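PDB 5FYO: phosphoinositol-specific phospholipase C from Pseudomonas sp., which probably cleaves phosphoinositides at the glycerol-phosphate bond to release diacylglycerol, as a calcium-containing phospholipase C of TIM-barrel type. Local coordinates for residues Ser191-Leu196 and Gly223-Met228. Numbering follows the deposited sequence.
Sequences SENQKL and GKVSGM
The carboxamide of Asn-193 meets Ser-226 O in its own plane and carries Val-225 CG1 over one face, 3.8 Å from ND2. A second amide, that of Gln-194, has Gly-227 CA lying over one face, 3.9 Å from Gln-194 CD. The arrangement sets a type II beta turn, Val-225 to Met-228, against the first turn of helix 193-203, the helix after strand 184-189 in this probable TIM-barrel fold. The turn is closed by Met-228 N to Val-225 O, and its Ser-226 carbonyl accepts the N-H of Asn-193 that lies on the CB side of the amide: ND2 to Ser-226 O is 2.9 Å, with 160° at the hydrogen. Asn-193 OD1 accepts a hydrogen bond from the backbone N of Val-214, so both ends of this buried amide are bonded and its rotation is fixed. Gly-227, at positive phi and without a side chain, lets the helix start come close; Gln-194 CA reaches Gly-227 O at 3.3 Å in a CA-H...O contact. The Gln-194 chain, bent at chi2 (84°), folds its amide back over the glycine. Ser-226 OG is hydrogen-bonded to Asp-220 OD1, tying the turn to helix 219-222. Met-228 packs on Ile-211 of strand 210-211, its CG 3.7 Å from Asn-193 CB and its SD 4.1 Å from Leu-196 CB.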
ATOM      1  N   SER A 191      13.081  -0.653  -0.499  1.00 16.24           N
ATOM      2  CA  SER A 191      14.030  -1.603   0.107  1.00 18.34           C
ATOM      3  C   SER A 191      14.864  -1.009   1.251  1.00 15.86           C
ATOM      4  O   SER A 191      15.368  -1.726   2.095  1.00 17.77           O
ATOM      5  CB  SER A 191      14.933  -2.186  -0.979  1.00 24.16           C
ATOM      6  OG  SER A 191      15.773  -1.170  -1.500  1.00 30.35           O
ATOM      7  N   GLU A 192      14.990   0.322   1.266  1.00 14.62           N
ATOM      8  CA  GLU A 192      15.792   1.068   2.238  1.00 14.45           C
ATOM      9  C   GLU A 192      14.860   1.916   3.106  1.00 13.75           C
ATOM     10  O   GLU A 192      14.238   2.888   2.604  1.00 13.52           O
ATOM     11  CB  GLU A 192      16.829   1.975   1.560  1.00 18.11           C
ATOM     12  CG  GLU A 192      17.844   1.227   0.696  1.00 20.11           C
ATOM     13  CD  GLU A 192      18.632   2.181  -0.180  1.00 30.42           C
ATOM     14  OE1 GLU A 192      18.760   3.346   0.155  1.00 39.03           O
ATOM     15  OE2 GLU A 192      19.145   1.798  -1.212  1.00 43.04           O
ATOM     16  N   ASN A 193      14.764   1.586   4.392  1.00 13.82           N
ATOM     17  CA  ASN A 193      13.927   2.412   5.291  1.00 12.95           C
ATOM     18  C   ASN A 193      14.327   3.914   5.302  1.00 12.31           C
ATOM     19  O   ASN A 193      13.503   4.753   5.627  1.00 13.34           O
ATOM     20  CB  ASN A 193      13.903   1.847   6.697  1.00 14.68           C
ATOM     21  CG  ASN A 193      13.191   0.549   6.768  1.00 14.82           C
ATOM     22  OD1 ASN A 193      12.394   0.211   5.889  1.00 14.33           O
ATOM     23  ND2 ASN A 193      13.409  -0.172   7.852  1.00 14.68           N
ATOM     24  N   GLN A 194      15.569   4.248   4.950  1.00 13.39           N
ATOM     25  CA  GLN A 194      15.984   5.652   4.878  1.00 14.46           C
ATOM     26  C   GLN A 194      15.087   6.471   3.985  1.00 13.24           C
ATOM     27  O   GLN A 194      14.830   7.624   4.275  1.00 13.61           O
ATOM     28  CB  GLN A 194      17.425   5.730   4.304  1.00 15.60           C
ATOM     29  CG  GLN A 194      18.459   5.262   5.297  1.00 19.03           C
ATOM     30  CD  GLN A 194      18.739   3.738   5.396  1.00 26.61           C
ATOM     31  OE1 GLN A 194      18.003   2.837   4.867  1.00 23.38           O
ATOM     32  NE2 GLN A 194      19.819   3.448   6.106  1.00 32.20           N
ATOM     33  N   LYS A 195      14.605   5.884   2.888  1.00 12.28           N
ATOM     34  CA  LYS A 195      13.737   6.657   1.973  1.00 13.00           C
ATOM     35  C   LYS A 195      12.367   6.930   2.572  1.00 12.76           C
ATOM     36  O   LYS A 195      11.757   7.952   2.272  1.00 13.12           O
ATOM     37  CB  LYS A 195      13.586   5.941   0.609  1.00 14.01           C
ATOM     38  CG  LYS A 195      14.688   6.249  -0.421  1.00 16.62           C
ATOM     39  CD  LYS A 195      16.086   5.904   0.008  1.00 18.16           C
ATOM     40  CE  LYS A 195      17.073   6.146  -1.138  1.00 19.62           C
ATOM     41  NZ  LYS A 195      18.448   5.833  -0.733  1.00 25.38           N
ATOM     42  N   LEU A 196      11.878   5.995   3.402  1.00 12.39           N
ATOM     43  CA  LEU A 196      10.660   6.228   4.170  1.00 12.15           C
ATOM     44  C   LEU A 196      10.869   7.296   5.236  1.00 11.19           C
ATOM     45  O   LEU A 196       9.985   8.117   5.498  1.00 12.95           O
ATOM     46  CB  LEU A 196      10.159   4.951   4.788  1.00 12.29           C
ATOM     47  CG  LEU A 196       9.798   3.840   3.850  1.00 19.06           C
ATOM     48  CD1 LEU A 196       9.141   2.698   4.624  1.00 17.39           C
ATOM     49  CD2 LEU A 196       9.474   3.874   2.448  1.00 22.44           C
ATOM     50  N   GLY A 223      10.134   0.542  18.176  1.00 14.00           N
ATOM     51  CA  GLY A 223      11.329   1.204  18.641  1.00 13.15           C
ATOM     52  C   GLY A 223      11.855   2.225  17.672  1.00 12.09           C
ATOM     53  O   GLY A 223      11.097   2.801  16.877  1.00 13.47           O
ATOM     54  N   LYS A 224      13.163   2.493  17.749  1.00 12.77           N
ATOM     55  CA  LYS A 224      13.798   3.331  16.724  1.00 12.92           C
ATOM     56  C   LYS A 224      14.009   2.372  15.544  1.00 12.40           C
ATOM     57  O   LYS A 224      14.779   1.418  15.625  1.00 14.36           O
ATOM     58  CB  LYS A 224      15.101   3.987  17.202  1.00 13.85           C
ATOM     59  CG  LYS A 224      15.619   5.021  16.213  1.00 15.23           C
ATOM     60  CD  LYS A 224      16.859   5.750  16.737  1.00 15.79           C
ATOM     61  CE  LYS A 224      17.368   6.882  15.874  1.00 16.31           C
ATOM     62  NZ  LYS A 224      17.883   6.420  14.600  1.00 22.42           N
ATOM     63  N   VAL A 225      13.245   2.600  14.493  1.00 12.51           N
ATOM     64  CA  VAL A 225      13.200   1.686  13.351  1.00 12.24           C
ATOM     65  C   VAL A 225      14.567   1.687  12.660  1.00 13.08           C
ATOM     66  O   VAL A 225      15.192   2.754  12.478  1.00 14.23           O
ATOM     67  CB  VAL A 225      12.054   2.093  12.371  1.00 12.39           C
ATOM     68  CG1 VAL A 225      12.023   1.253  11.115  1.00 14.28           C
ATOM     69  CG2 VAL A 225      10.722   2.075  13.099  1.00 12.60           C
ATOM     70  N   SER A 226      14.994   0.521  12.235  1.00 13.94           N
ATOM     71  CA  SER A 226      16.221   0.386  11.464  1.00 15.31           C
ATOM     72  C   SER A 226      16.223   1.293  10.265  1.00 14.75           C
ATOM     73  O   SER A 226      15.285   1.280   9.484  1.00 15.08           O
ATOM     74  CB  SER A 226      16.404  -1.054  11.005  1.00 17.03           C
ATOM     75  OG  SER A 226      16.215  -1.969  12.068  1.00 17.80           O
ATOM     76  N   GLY A 227      17.266   2.107  10.135  1.00 14.33           N
ATOM     77  CA  GLY A 227      17.374   3.012   9.019  1.00 14.46           C
ATOM     78  C   GLY A 227      16.611   4.314   9.078  1.00 14.54           C
ATOM     79  O   GLY A 227      16.620   5.046   8.102  1.00 15.52           O
ATOM     80  N   MET A 228      15.894   4.559  10.175  1.00 13.46           N
ATOM     81  CA  MET A 228      15.078   5.757  10.313  1.00 12.71           C
ATOM     82  C   MET A 228      15.433   6.563  11.564  1.00 11.38           C
ATOM     83  O   MET A 228      16.005   6.052  12.520  1.00 14.74           O
ATOM     84  CB  MET A 228      13.600   5.386  10.372  1.00 12.60           C
ATOM     85  CG  MET A 228      13.165   4.504   9.217  1.00 13.55           C
ATOM     86  SD  MET A 228      11.459   4.829   8.643  1.00 14.55           S
ATOM     87  CE  MET A 228      10.555   4.725  10.179  1.00 14.94           C
TER